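Local coordinates for protein lipolytic enzyme (Clostridium thermocellum, PDB 2VPT) that hydrolyses acetyl ester groups of xylan, this chain being the catalytic domain of a cellulosomal family 3 carbohydrate esterase, at residues D127-P132 and I164-N169; F158-E163 and Y192-D197. All coordinates share one frame; numbering follows the deposited sequence.

Contact 1 (D127-P132 and I164-N169); sequences DYYPWP and IQFDRN
F166 sits opposite Y129, P130 and W131, and its ring meets all three; no hydrogen bond crosses the contact, so apolar packing carries it. The closest approach of the ring is at its far end, where CZ of F166 lies 3.6 Å from CB of W131. Alongside, CE2 of F166 reaches CE3 of W131 at 4.0 Å. This is not a full stack: the two side chains cross at about a right angle, and the five-membered ring of W131 is slid away from the phenyl ring, their centroids 5.8 Å apart and planes 29° apart. P130 slides past F166 in the opposite direction, its CG 4.0 Å from F166 CB. CD of P130 touches I164 CG2 at 3.6 Å, and the same methyl packs on CB of Y129.

With CG of F166 anti to the backbone N (chi1 -174°) and CB directed toward 127-132, the ring lies beside P130 and W131, and R168 N lies 3.9 Å above one ring face, offset toward the rim. P130 centres an inverse gamma turn closed by W131 N to Y129 O (2.8 Å). Further out, I172 touches both F166 and W131, while W131 NE1 and Y129 OH bond to the carbonyls of G176 and L177. Those carbonyls tie the patch to the loop that, as in other SGNH (GDSL-like) hydrolases, probably carries the catalytic Asp and His; the contact joins two loops beyond the C-terminal ends of the parallel strands 122-126 and 156-159, beside the likely active site.

Contact 2 (F158-E163 and Y192-D197); sequences FVKLSE and YKYTID
Packing of the C-terminal helix 181-203 against the edge strand 156-159, two layers of the alpha/beta/alpha sandwich of SGNH hydrolases, brings Y194 onto the turn that follows the strand. Y194 reaches E163 tip to tip: its OH donates to E163 OE1 at 2.5 Å, on the syn side and 31° out of the carboxylate plane, with the carboxylate and ring planes 59° apart. The other oxygen, E163 OE2, takes K193 NZ at 2.8 Å in a salt bridge, also syn. With one donor on each oxygen the rotation of the carboxylate is fixed, and the short phenol bond is consistent with a negative charge on E163. CG of E163 stands between its backbone N and carbonyl carbon (chi1 86°), and from there the chain runs extended to meet K193 and Y194.

One face of the Y194 ring receives K160 N, 3.9 Å above the plane and over the centre. This amide has no conventional partner although it is buried, and its N-H, placed from the backbone geometry, points at the ring, as expected for an N-H...pi contact. At the near end, V159 CG2 packs on Y194 CB at 4.0 Å, and F158 O comes within 3.4 Å of Y194 CD1. A water in the plane of the ring donates to both F158 O and Y194 O, each at 3.1 Å. Behind these atoms, V159 bonds through its backbone to V125 and D127 and packs on F124 of strand 122-126 and on W191, whereas Y192 and I196 of the helix turn to helix 28-37.

In the fold
Both contacts depend on the chain that leaves strand 156-159: contact 2 uses its strand end and 3-10 turn, contact 1 the loop that comes next. They meet at D127, whose OD2 probably bonds to S162 OG and whose backbone N probably bonds to V159 O. The buried areas are similar, 259 and 276 Å², but the chemistry differs. Contact 1, loop to loop and with its centre about 15 Å from that of the chain, is partly buried and purely apolar. The centre of contact 2, turn to helix, lies nearer, about 10 Å, yet this is a surface contact, with charged and hydroxyl groups outside an apolar base. I164 extends contact 1 to helix 181-203, the same helix that contact 2 uses.

Contact 1 (D127-P132 and I164-N169)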
ATOM      1  N   ASP A 127     -17.264 -12.752  -2.473  1.00 10.23           N
ATOM      2  CA  ASP A 127     -16.929 -12.890  -3.887  1.00 10.75           C
ATOM      3  C   ASP A 127     -16.492 -11.536  -4.479  1.00 10.83           C
ATOM      4  O   ASP A 127     -16.310 -10.569  -3.723  1.00 11.44           O
ATOM      5  CB  ASP A 127     -18.040 -13.609  -4.676  1.00 11.20           C
ATOM      6  CG  ASP A 127     -19.285 -12.788  -4.887  1.00 12.67           C
ATOM      7  OD1 ASP A 127     -19.391 -11.666  -4.362  1.00 12.71           O
ATOM      8  OD2 ASP A 127     -20.177 -13.295  -5.618  1.00 14.34           O
ATOM      9  N   TYR A 128     -16.274 -11.465  -5.789  1.00 11.13           N
ATOM     10  CA  TYR A 128     -15.733 -10.283  -6.447  1.00 11.39           C
ATOM     11  C   TYR A 128     -16.772  -9.536  -7.266  1.00 11.90           C
ATOM     12  O   TYR A 128     -17.730 -10.106  -7.784  1.00 12.42           O
ATOM     13  CB  TYR A 128     -14.564 -10.681  -7.371  1.00 11.32           C
ATOM     14  CG  TYR A 128     -13.313 -11.087  -6.636  1.00 10.80           C
ATOM     15  CD1 TYR A 128     -12.237 -10.234  -6.562  1.00 11.16           C
ATOM     16  CD2 TYR A 128     -13.200 -12.338  -6.021  1.00 10.41           C
ATOM     17  CE1 TYR A 128     -11.073 -10.603  -5.898  1.00 10.33           C
ATOM     18  CE2 TYR A 128     -12.051 -12.700  -5.352  1.00 10.65           C
ATOM     19  CZ  TYR A 128     -10.993 -11.820  -5.278  1.00 10.01           C
ATOM     20  OH  TYR A 128      -9.833 -12.200  -4.617  1.00 11.20           O
ATOM     21  N   TYR A 129     -16.559  -8.233  -7.401  1.00 12.14           N
ATOM     22  CA  TYR A 129     -17.246  -7.465  -8.433  1.00 12.98           C
ATOM     23  C   TYR A 129     -16.921  -8.134  -9.779  1.00 14.05           C
ATOM     24  O   TYR A 129     -15.861  -8.734  -9.941  1.00 13.65           O
ATOM     25  CB  TYR A 129     -16.814  -5.992  -8.398  1.00 13.21           C
ATOM     26  CG  TYR A 129     -15.326  -5.775  -8.503  1.00 13.64           C
ATOM     27  CD1 TYR A 129     -14.731  -5.548  -9.732  1.00 14.84           C
ATOM     28  CD2 TYR A 129     -14.507  -5.830  -7.370  1.00 13.55           C
ATOM     29  CE1 TYR A 129     -13.368  -5.370  -9.848  1.00 15.33           C
ATOM     30  CE2 TYR A 129     -13.137  -5.658  -7.474  1.00 13.22           C
ATOM     31  CZ  TYR A 129     -12.570  -5.422  -8.714  1.00 14.31           C
ATOM     32  OH  TYR A 129     -11.206  -5.230  -8.839  1.00 17.63           O
ATOM     33  N   PRO A 130     -17.840  -8.075 -10.741  1.00 15.34           N
ATOM     34  CA  PRO A 130     -17.700  -8.872 -11.973  1.00 16.33           C
ATOM     35  C   PRO A 130     -16.757  -8.281 -13.037  1.00 17.98           C
ATOM     36  O   PRO A 130     -17.170  -8.010 -14.175  1.00 19.20           O
ATOM     37  CB  PRO A 130     -19.141  -8.936 -12.478  1.00 17.42           C
ATOM     38  CG  PRO A 130     -19.692  -7.610 -12.083  1.00 16.26           C
ATOM     39  CD  PRO A 130     -19.114  -7.338 -10.711  1.00 15.28           C
ATOM     40  N   TRP A 131     -15.493  -8.096 -12.671  1.00 18.50           N
ATOM     41  CA  TRP A 131     -14.494  -7.532 -13.574  1.00 19.51           C
ATOM     42  C   TRP A 131     -13.114  -8.023 -13.162  1.00 19.97           C
ATOM     43  O   TRP A 131     -12.770  -7.923 -11.989  1.00 19.77           O
ATOM     44  CB  TRP A 131     -14.527  -6.005 -13.501  1.00 21.21           C
ATOM     45  CG  TRP A 131     -13.708  -5.350 -14.558  1.00 22.23           C
ATOM     46  CD1 TRP A 131     -12.478  -4.801 -14.418  1.00 22.45           C
ATOM     47  CD2 TRP A 131     -14.069  -5.190 -15.932  1.00 22.18           C
ATOM     48  NE1 TRP A 131     -12.046  -4.292 -15.617  1.00 23.44           N
ATOM     49  CE2 TRP A 131     -13.010  -4.518 -16.564  1.00 22.75           C
ATOM     50  CE3 TRP A 131     -15.195  -5.540 -16.685  1.00 22.32           C
ATOM     51  CZ2 TRP A 131     -13.032  -4.196 -17.928  1.00 22.89           C
ATOM     52  CZ3 TRP A 131     -15.218  -5.217 -18.037  1.00 22.29           C
ATOM     53  CH2 TRP A 131     -14.143  -4.550 -18.640  1.00 22.31           C
ATOM     54  N   PRO A 132     -12.339  -8.607 -14.100  1.00 19.96           N
ATOM     55  CA  PRO A 132     -12.703  -8.946 -15.474  1.00 20.47           C
ATOM     56  C   PRO A 132     -13.807 -10.001 -15.499  1.00 20.39           C
ATOM     57  O   PRO A 132     -14.028 -10.686 -14.500  1.00 19.26           O
ATOM     58  CB  PRO A 132     -11.402  -9.515 -16.054  1.00 21.02           C
ATOM     59  CG  PRO A 132     -10.650  -9.998 -14.893  1.00 21.04           C
ATOM     60  CD  PRO A 132     -10.973  -9.054 -13.779  1.00 20.47           C
ATOM     61  N   ILE A 164     -23.059  -5.842  -6.640  1.00 17.09           N
ATOM     62  CA  ILE A 164     -22.763  -4.474  -7.041  1.00 17.07           C
ATOM     63  C   ILE A 164     -23.475  -4.109  -8.343  1.00 18.30           C
ATOM     64  O   ILE A 164     -23.500  -4.897  -9.289  1.00 17.98           O
ATOM     65  CB  ILE A 164     -21.215  -4.246  -7.158  1.00 16.77           C
ATOM     66  CG1 ILE A 164     -20.893  -2.770  -7.413  1.00 17.18           C
ATOM     67  CG2 ILE A 164     -20.616  -5.152  -8.247  1.00 17.30           C
ATOM     68  CD1 ILE A 164     -19.413  -2.436  -7.215  1.00 17.28           C
ATOM     69  N   GLN A 165     -24.074  -2.919  -8.351  1.00 19.39           N
ATOM     70  CA  GLN A 165     -24.620  -2.319  -9.564  1.00 20.87           C
ATOM     71  C   GLN A 165     -23.440  -1.802 -10.370  1.00 20.94           C
ATOM     72  O   GLN A 165     -23.056  -0.640 -10.264  1.00 21.35           O
ATOM     73  CB  GLN A 165     -25.591  -1.178  -9.195  1.00 21.51           C
ATOM     74  CG  GLN A 165     -26.076  -0.296 -10.361  1.00 24.10           C
ATOM     75  CD  GLN A 165     -25.304   1.030 -10.521  1.00 25.35           C
ATOM     76  OE1 GLN A 165     -25.054   1.478 -11.643  1.00 27.94           O
ATOM     77  NE2 GLN A 165     -24.942   1.660  -9.403  1.00 25.43           N
ATOM     78  N   PHE A 166     -22.850  -2.681 -11.162  1.00 21.45           N
ATOM     79  CA  PHE A 166     -21.547  -2.420 -11.753  1.00 21.70           C
ATOM     80  C   PHE A 166     -21.619  -1.546 -12.994  1.00 22.41           C
ATOM     81  O   PHE A 166     -22.368  -1.833 -13.922  1.00 22.95           O
ATOM     82  CB  PHE A 166     -20.847  -3.741 -12.084  1.00 22.05           C
ATOM     83  CG  PHE A 166     -19.441  -3.568 -12.573  1.00 21.99           C
ATOM     84  CD1 PHE A 166     -18.441  -3.160 -11.705  1.00 22.36           C
ATOM     85  CD2 PHE A 166     -19.118  -3.805 -13.906  1.00 23.26           C
ATOM     86  CE1 PHE A 166     -17.137  -2.990 -12.155  1.00 22.94           C
ATOM     87  CE2 PHE A 166     -17.819  -3.635 -14.365  1.00 23.30           C
ATOM     88  CZ  PHE A 166     -16.826  -3.229 -13.485  1.00 22.54           C
ATOM     89  N   ASP A 167     -20.831  -0.484 -12.995  1.00 22.70           N
ATOM     90  CA  ASP A 167     -20.717   0.408 -14.128  1.00 23.92           C
ATOM     91  C   ASP A 167     -19.234   0.647 -14.367  1.00 24.59           C
ATOM     92  O   ASP A 167     -18.579   1.341 -13.599  1.00 23.77           O
ATOM     93  CB  ASP A 167     -21.450   1.711 -13.828  1.00 23.96           C
ATOM     94  CG  ASP A 167     -21.481   2.656 -15.010  1.00 25.82           C
ATOM     95  OD1 ASP A 167     -20.738   2.452 -15.994  1.00 26.03           O
ATOM     96  OD2 ASP A 167     -22.268   3.617 -14.948  1.00 28.54           O
ATOM     97  N   ARG A 168     -18.716   0.047 -15.428  1.00 25.61           N
ATOM     98  CA  ARG A 168     -17.299   0.150 -15.766  1.00 27.23           C
ATOM     99  C   ARG A 168     -16.822   1.590 -15.968  1.00 27.35           C
ATOM    100  O   ARG A 168     -15.640   1.887 -15.759  1.00 28.26           O
ATOM    101  CB  ARG A 168     -17.001  -0.693 -17.012  1.00 28.05           C
ATOM    102  CG  ARG A 168     -17.794  -0.278 -18.256  1.00 31.17           C
ATOM    103  CD  ARG A 168     -18.462  -1.468 -18.957  1.00 35.49           C
ATOM    104  NE  ARG A 168     -19.293  -2.280 -18.058  1.00 37.22           N
ATOM    105  CZ  ARG A 168     -20.474  -1.913 -17.556  1.00 37.72           C
ATOM    106  NH1 ARG A 168     -21.002  -0.725 -17.832  1.00 39.12           N
ATOM    107  NH2 ARG A 168     -21.131  -2.743 -16.759  1.00 38.07           N
ATOM    108  N   ASN A 169     -17.734   2.481 -16.363  1.00 26.93           N
ATOM    109  CA  ASN A 169     -17.398   3.891 -16.567  1.00 27.10           C
ATOM    110  C   ASN A 169     -17.296   4.727 -15.280  1.00 25.76           C
ATOM    111  O   ASN A 169     -16.822   5.859 -15.322  1.00 27.09           O
ATOM    112  CB  ASN A 169     -18.394   4.533 -17.539  1.00 27.66           C
ATOM    113  CG  ASN A 169     -18.339   3.910 -18.926  1.00 29.96           C
ATOM    114  OD1 ASN A 169     -17.261   3.654 -19.467  1.00 32.93           O
ATOM    115  ND2 ASN A 169     -19.502   3.654 -19.502  1.00 33.47           N
TER

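Contact 2 (F158-E163 and Y192-D197)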
ATOM      1  N   PHE A 158     -21.546 -15.363   3.857  1.00 12.72           N
ATOM      2  CA  PHE A 158     -21.215 -14.936   2.510  1.00 13.12           C
ATOM      3  C   PHE A 158     -21.543 -13.464   2.321  1.00 12.80           C
ATOM      4  O   PHE A 158     -22.606 -12.986   2.704  1.00 14.02           O
ATOM      5  CB  PHE A 158     -22.002 -15.794   1.498  1.00 13.66           C
ATOM      6  CG  PHE A 158     -21.793 -15.420   0.058  1.00 13.87           C
ATOM      7  CD1 PHE A 158     -20.523 -15.360  -0.502  1.00 13.71           C
ATOM      8  CD2 PHE A 158     -22.874 -15.163  -0.755  1.00 14.99           C
ATOM      9  CE1 PHE A 158     -20.364 -15.025  -1.831  1.00 14.22           C
ATOM     10  CE2 PHE A 158     -22.715 -14.840  -2.079  1.00 14.08           C
ATOM     11  CZ  PHE A 158     -21.454 -14.766  -2.620  1.00 14.36           C
ATOM     12  N   VAL A 159     -20.619 -12.739   1.709  1.00 11.79           N
ATOM     13  CA  VAL A 159     -20.802 -11.342   1.358  1.00 12.11           C
ATOM     14  C   VAL A 159     -20.795 -11.247  -0.160  1.00 12.17           C
ATOM     15  O   VAL A 159     -19.762 -11.439  -0.814  1.00 11.42           O
ATOM     16  CB  VAL A 159     -19.705 -10.462   1.975  1.00 12.18           C
ATOM     17  CG1 VAL A 159     -19.881  -9.002   1.535  1.00 12.42           C
ATOM     18  CG2 VAL A 159     -19.708 -10.611   3.508  1.00 12.88           C
ATOM     19  N   LYS A 160     -21.969 -10.995  -0.728  1.00 12.18           N
ATOM     20  CA  LYS A 160     -22.127 -11.012  -2.175  1.00 13.35           C
ATOM     21  C   LYS A 160     -21.738  -9.684  -2.814  1.00 12.57           C
ATOM     22  O   LYS A 160     -22.578  -8.936  -3.304  1.00 12.87           O
ATOM     23  CB  LYS A 160     -23.579 -11.373  -2.535  1.00 14.08           C
ATOM     24  CG  LYS A 160     -23.769 -11.725  -4.001  1.00 15.88           C
ATOM     25  CD  LYS A 160     -25.183 -12.193  -4.305  1.00 17.60           C
ATOM     26  CE  LYS A 160     -25.513 -12.100  -5.763  1.00 21.88           C
ATOM     27  NZ  LYS A 160     -26.750 -12.875  -6.086  1.00 26.13           N
ATOM     28  N   LEU A 161     -20.441  -9.397  -2.841  1.00 11.87           N
ATOM     29  CA  LEU A 161     -19.953  -8.203  -3.515  1.00 12.17           C
ATOM     30  C   LEU A 161     -20.324  -8.163  -4.995  1.00 13.19           C
ATOM     31  O   LEU A 161     -20.426  -7.086  -5.602  1.00 13.65           O
ATOM     32  CB  LEU A 161     -18.435  -8.050  -3.337  1.00 11.63           C
ATOM     33  CG  LEU A 161     -17.945  -7.945  -1.888  1.00 11.08           C
ATOM     34  CD1 LEU A 161     -16.447  -7.751  -1.837  1.00 11.45           C
ATOM     35  CD2 LEU A 161     -18.658  -6.815  -1.142  1.00 11.31           C
ATOM     36  N   SER A 162     -20.542  -9.340  -5.589  1.00 13.81           N
ATOM     37  CA  SER A 162     -20.947  -9.407  -6.994  1.00 14.31           C
ATOM     38  C   SER A 162     -22.330  -8.828  -7.289  1.00 15.37           C
ATOM     39  O   SER A 162     -22.657  -8.640  -8.466  1.00 17.25           O
ATOM     40  CB  SER A 162     -20.891 -10.844  -7.504  1.00 14.43           C
ATOM     41  OG  SER A 162     -21.766 -11.686  -6.778  1.00 14.18           O
ATOM     42  N   GLU A 163     -23.108  -8.523  -6.249  1.00 15.70           N
ATOM     43  CA  GLU A 163     -24.414  -7.868  -6.432  1.00 16.98           C
ATOM     44  C   GLU A 163     -24.282  -6.365  -6.701  1.00 16.93           C
ATOM     45  O   GLU A 163     -25.290  -5.681  -6.963  1.00 17.79           O
ATOM     46  CB  GLU A 163     -25.333  -8.142  -5.238  1.00 16.70           C
ATOM     47  CG  GLU A 163     -25.177  -7.178  -4.062  1.00 17.26           C
ATOM     48  CD  GLU A 163     -26.033  -7.546  -2.876  1.00 17.75           C
ATOM     49  OE1 GLU A 163     -26.417  -8.726  -2.734  1.00 18.98           O
ATOM     50  OE2 GLU A 163     -26.312  -6.642  -2.062  1.00 19.90           O
ATOM     51  N   TYR A 192     -21.279  -3.567   4.471  1.00 12.42           N
ATOM     52  CA  TYR A 192     -22.145  -3.093   5.540  1.00 12.92           C
ATOM     53  C   TYR A 192     -23.451  -3.891   5.570  1.00 13.21           C
ATOM     54  O   TYR A 192     -23.841  -4.404   6.606  1.00 13.87           O
ATOM     55  CB  TYR A 192     -22.400  -1.593   5.393  1.00 13.86           C
ATOM     56  CG  TYR A 192     -23.274  -1.015   6.491  1.00 14.61           C
ATOM     57  CD1 TYR A 192     -22.713  -0.473   7.636  1.00 14.60           C
ATOM     58  CD2 TYR A 192     -24.657  -1.034   6.382  1.00 15.68           C
ATOM     59  CE1 TYR A 192     -23.505   0.054   8.637  1.00 15.75           C
ATOM     60  CE2 TYR A 192     -25.454  -0.500   7.369  1.00 16.80           C
ATOM     61  CZ  TYR A 192     -24.875   0.021   8.498  1.00 16.25           C
ATOM     62  OH  TYR A 192     -25.680   0.555   9.491  1.00 18.37           O
ATOM     63  N   LYS A 193     -24.101  -3.977   4.422  1.00 13.50           N
ATOM     64  CA  LYS A 193     -25.364  -4.726   4.303  1.00 14.37           C
ATOM     65  C   LYS A 193     -25.285  -6.119   4.923  1.00 14.63           C
ATOM     66  O   LYS A 193     -26.161  -6.542   5.679  1.00 15.61           O
ATOM     67  CB  LYS A 193     -25.775  -4.797   2.835  1.00 14.82           C
ATOM     68  CG  LYS A 193     -26.965  -5.714   2.535  1.00 15.81           C
ATOM     69  CD  LYS A 193     -27.303  -5.688   1.065  1.00 16.18           C
ATOM     70  CE  LYS A 193     -28.355  -6.740   0.742  1.00 18.55           C
ATOM     71  NZ  LYS A 193     -28.695  -6.765  -0.684  1.00 21.29           N
ATOM     72  N   TYR A 194     -24.224  -6.845   4.584  1.00 14.64           N
ATOM     73  CA  TYR A 194     -24.094  -8.244   4.990  1.00 15.03           C
ATOM     74  C   TYR A 194     -23.479  -8.455   6.369  1.00 14.75           C
ATOM     75  O   TYR A 194     -23.574  -9.538   6.926  1.00 15.79           O
ATOM     76  CB  TYR A 194     -23.323  -9.038   3.911  1.00 16.15           C
ATOM     77  CG  TYR A 194     -24.156  -9.329   2.670  1.00 16.47           C
ATOM     78  CD1 TYR A 194     -24.912 -10.490   2.583  1.00 20.33           C
ATOM     79  CD2 TYR A 194     -24.179  -8.472   1.585  1.00 16.20           C
ATOM     80  CE1 TYR A 194     -25.681 -10.756   1.479  1.00 21.08           C
ATOM     81  CE2 TYR A 194     -24.961  -8.735   0.457  1.00 16.17           C
ATOM     82  CZ  TYR A 194     -25.712  -9.889   0.415  1.00 19.20           C
ATOM     83  OH  TYR A 194     -26.494 -10.189  -0.687  1.00 20.14           O
ATOM     84  N   THR A 195     -22.855  -7.419   6.947  1.00 13.48           N
ATOM     85  CA  THR A 195     -22.189  -7.571   8.246  1.00 13.27           C
ATOM     86  C   THR A 195     -22.832  -6.862   9.434  1.00 13.86           C
ATOM     87  O   THR A 195     -22.596  -7.245  10.570  1.00 13.99           O
ATOM     88  CB  THR A 195     -20.711  -7.094   8.196  1.00 12.41           C
ATOM     89  OG1 THR A 195     -20.662  -5.677   7.951  1.00 13.04           O
ATOM     90  CG2 THR A 195     -19.889  -7.878   7.114  1.00 12.54           C
ATOM     91  N   ILE A 196     -23.628  -5.828   9.183  1.00 14.68           N
ATOM     92  CA  ILE A 196     -24.029  -4.937  10.286  1.00 15.74           C
ATOM     93  C   ILE A 196     -24.811  -5.646  11.404  1.00 16.36           C
ATOM     94  O   ILE A 196     -24.535  -5.457  12.579  1.00 16.27           O
ATOM     95  CB  ILE A 196     -24.776  -3.682   9.773  1.00 15.72           C
ATOM     96  CG1 ILE A 196     -25.039  -2.702  10.925  1.00 16.35           C
ATOM     97  CG2 ILE A 196     -26.083  -4.042   9.101  1.00 16.66           C
ATOM     98  CD1 ILE A 196     -23.783  -2.212  11.659  1.00 17.12           C
ATOM     99  N   ASP A 197     -25.752  -6.503  11.041  1.00 17.33           N
ATOM    100  CA  ASP A 197     -26.555  -7.167  12.058  1.00 18.19           C
ATOM    101  C   ASP A 197     -25.723  -8.087  12.935  1.00 17.52           C
ATOM    102  O   ASP A 197     -25.871  -8.105  14.142  1.00 18.23           O
ATOM    103  CB  ASP A 197     -27.732  -7.896  11.411  1.00 19.41           C
ATOM    104  CG  ASP A 197     -28.711  -6.926  10.765  1.00 22.12           C
ATOM    105  OD1 ASP A 197     -29.139  -5.980  11.453  1.00 27.08           O
ATOM    106  OD2 ASP A 197     -29.041  -7.081   9.573  1.00 27.75           O
TER
HETATM  107  O   HOH W   1     -23.616 -12.265   5.524  1.00 30.04           O